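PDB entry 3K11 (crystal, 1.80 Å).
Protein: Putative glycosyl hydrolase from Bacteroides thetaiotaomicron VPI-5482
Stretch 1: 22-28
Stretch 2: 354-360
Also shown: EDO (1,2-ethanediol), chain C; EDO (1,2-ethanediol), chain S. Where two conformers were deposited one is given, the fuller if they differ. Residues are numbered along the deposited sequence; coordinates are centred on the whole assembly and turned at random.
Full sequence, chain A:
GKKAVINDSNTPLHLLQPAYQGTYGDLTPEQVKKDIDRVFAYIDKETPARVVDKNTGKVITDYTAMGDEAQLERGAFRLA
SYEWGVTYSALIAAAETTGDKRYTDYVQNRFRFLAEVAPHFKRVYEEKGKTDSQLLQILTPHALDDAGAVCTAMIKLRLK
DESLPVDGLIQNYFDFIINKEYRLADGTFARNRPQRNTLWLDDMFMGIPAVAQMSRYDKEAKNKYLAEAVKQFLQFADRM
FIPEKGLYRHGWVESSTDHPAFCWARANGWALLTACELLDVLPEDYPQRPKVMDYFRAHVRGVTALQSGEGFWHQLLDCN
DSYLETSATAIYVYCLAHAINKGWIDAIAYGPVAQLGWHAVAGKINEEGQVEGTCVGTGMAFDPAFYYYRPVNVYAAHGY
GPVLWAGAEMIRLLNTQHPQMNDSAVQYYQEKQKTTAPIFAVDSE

Stretch 1, residues 22-28: GTYGDLT
Stretch 2 (354-360) AQLGWHA

An irregular, extended segment, 22-28, runs antiparallel to one face of a continuous helix, 354-360, with T23 CA 5.7 Å from H359 CA and L27 CA 7.7 Å from Q355 CA. Some 436 Å² is buried, most heavily at H359, L27 and T23.

H359 (chi1 -80°, chi2 -59°) points toward the loop, which bends round its ring: Y24 C lies over one face, and G25 O sits at the edge, accepting a 2.8 Å hydrogen bond from H359 NE2. One helical turn earlier, Q355 (chi1 t, chi2 140°, chi3 -28°) sends NE2 to the same G25 O at 2.9 Å. G25 (phi/psi 106/-141) must be glycine, since a CB would jam against the preceding carbonyl O; D26 follows at -54/144.

L27 (t/p; -144/132) points toward the helix and lays its CD2 3.6 Å from W358 CD1 (W358 chi1 t, chi2 -98°) and its CD1 4.0 Å from H359 CE1. Y24 (chi1 t, chi2 85°; -147/149) points away, yet its CD1 lies 4.0 Å from CD1 of L356 (t/p).

T23 (chi1 p; -87/155) turns toward the helix, OG1 3.1 Å from H359 ND1. Water bridges T23 N (3.0 Å) to H359 O (2.8 Å); another links L27 N (3.1 Å) and Q355 NE2 (3.0 Å). The rule: polar helix side chains grip a single backbone carbonyl, G25 O, with leucine packed beside them.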

# COMPACT_ATOMS: atom_id res chain seq x y z
N GLY A 22 -3.61 -1.90 22.18
CA GLY A 22 -3.24 -0.79 23.04
C GLY A 22 -4.48 -0.17 23.66
O GLY A 22 -5.57 -0.75 23.62
N THR A 23 -4.35 1.02 24.24
CA THR A 23 -5.51 1.69 24.84
C THR A 23 -6.23 2.52 23.76
O THR A 23 -5.63 2.89 22.75
CB THR A 23 -5.10 2.59 26.02
OG1 THR A 23 -4.09 3.49 25.59
CG2 THR A 23 -4.58 1.75 27.19
N TYR A 24 -7.52 2.75 23.97
CA TYR A 24 -8.36 3.50 23.04
C TYR A 24 -9.40 4.26 23.86
O TYR A 24 -9.76 3.84 24.93
CB TYR A 24 -9.09 2.56 22.05
CG TYR A 24 -9.89 3.33 21.01
CD1 TYR A 24 -9.28 3.80 19.84
CD2 TYR A 24 -11.22 3.67 21.23
CE1 TYR A 24 -9.99 4.57 18.95
CE2 TYR A 24 -11.95 4.42 20.30
CZ TYR A 24 -11.32 4.89 19.19
OH TYR A 24 -12.00 5.64 18.28
N GLY A 25 -9.82 5.42 23.38
CA GLY A 25 -10.98 6.08 23.96
C GLY A 25 -10.63 7.28 24.80
O GLY A 25 -9.72 8.06 24.50
N ASP A 26 -11.37 7.41 25.88
CA ASP A 26 -11.22 8.53 26.80
C ASP A 26 -9.79 8.70 27.27
O ASP A 26 -9.07 7.72 27.50
CB ASP A 26 -12.10 8.33 28.03
CG ASP A 26 -13.61 8.43 27.74
OD1 ASP A 26 -14.03 9.06 26.75
OD2 ASP A 26 -14.37 7.88 28.55
N LEU A 27 -9.41 9.97 27.44
CA LEU A 27 -8.12 10.37 27.91
C LEU A 27 -8.37 11.62 28.77
O LEU A 27 -9.09 12.54 28.33
CB LEU A 27 -7.29 10.71 26.69
CG LEU A 27 -5.85 11.13 26.86
CD1 LEU A 27 -5.10 9.98 27.55
CD2 LEU A 27 -5.25 11.52 25.45
N THR A 28 -7.81 11.69 29.97
CA THR A 28 -7.93 12.87 30.82
C THR A 28 -6.61 13.62 30.83
O THR A 28 -5.55 13.01 30.64
CB THR A 28 -8.29 12.50 32.29
OG1 THR A 28 -7.17 11.84 32.86
CG2 THR A 28 -9.52 11.61 32.33
N ALA A 354 -4.83 12.70 16.79
CA ALA A 354 -3.90 13.07 17.84
C ALA A 354 -4.15 12.21 19.08
O ALA A 354 -3.21 11.73 19.73
CB ALA A 354 -4.02 14.57 18.14
N GLN A 355 -5.41 12.07 19.47
CA GLN A 355 -5.75 11.33 20.67
C GLN A 355 -5.30 9.86 20.60
O GLN A 355 -4.73 9.33 21.56
CB GLN A 355 -7.26 11.44 20.91
CG GLN A 355 -7.73 10.80 22.24
CD GLN A 355 -8.80 11.58 22.95
OE1 GLN A 355 -8.89 12.80 22.82
NE2 GLN A 355 -9.56 10.90 23.79
N LEU A 356 -5.56 9.20 19.49
CA LEU A 356 -5.15 7.82 19.26
C LEU A 356 -3.64 7.74 19.27
O LEU A 356 -3.03 6.81 19.82
CB LEU A 356 -5.69 7.30 17.93
CG LEU A 356 -5.20 5.92 17.53
CD1 LEU A 356 -5.59 4.84 18.58
CD2 LEU A 356 -5.64 5.52 16.11
N GLY A 357 -3.00 8.69 18.59
CA GLY A 357 -1.54 8.72 18.60
C GLY A 357 -0.96 8.84 19.99
O GLY A 357 0.08 8.22 20.28
N TRP A 358 -1.59 9.65 20.86
CA TRP A 358 -1.18 9.75 22.25
C TRP A 358 -1.35 8.41 22.99
O TRP A 358 -0.46 8.00 23.72
CB TRP A 358 -1.86 10.92 23.02
CG TRP A 358 -1.30 10.91 24.45
CD1 TRP A 358 -1.88 10.36 25.51
CD2 TRP A 358 0.03 11.26 24.84
NE1 TRP A 358 -1.06 10.42 26.59
CE2 TRP A 358 0.14 10.94 26.21
CE3 TRP A 358 1.13 11.79 24.18
CZ2 TRP A 358 1.29 11.20 26.95
CZ3 TRP A 358 2.29 12.02 24.91
CH2 TRP A 358 2.37 11.70 26.27
N HIS A 359 -2.49 7.74 22.82
CA HIS A 359 -2.67 6.43 23.44
C HIS A 359 -1.53 5.49 23.05
O HIS A 359 -0.99 4.75 23.89
CB HIS A 359 -4.00 5.80 23.02
CG HIS A 359 -5.19 6.33 23.77
ND1 HIS A 359 -5.31 6.25 25.14
CD2 HIS A 359 -6.32 6.93 23.32
CE1 HIS A 359 -6.46 6.79 25.50
NE2 HIS A 359 -7.11 7.19 24.42
N ALA A 360 -1.15 5.55 21.77
CA ALA A 360 -0.10 4.71 21.21
C ALA A 360 1.23 5.02 21.94
O ALA A 360 1.88 4.16 22.51
CB ALA A 360 0.05 4.96 19.71
C1 EDO C . -5.45 0.96 20.12
O1 EDO C . -4.31 1.33 20.91
C2 EDO C . -5.02 0.03 19.02
O2 EDO C . -4.56 -1.26 19.52
C1 EDO S . -13.12 2.22 24.34
O1 EDO S . -13.96 1.32 23.55
C2 EDO S . -12.43 1.53 25.52
O2 EDO S . -11.30 0.73 25.12
O HOH W 1 -1.54 2.00 24.25
O HOH W 2 -1.77 4.18 26.49
O HOH W 3 -11.11 12.09 26.02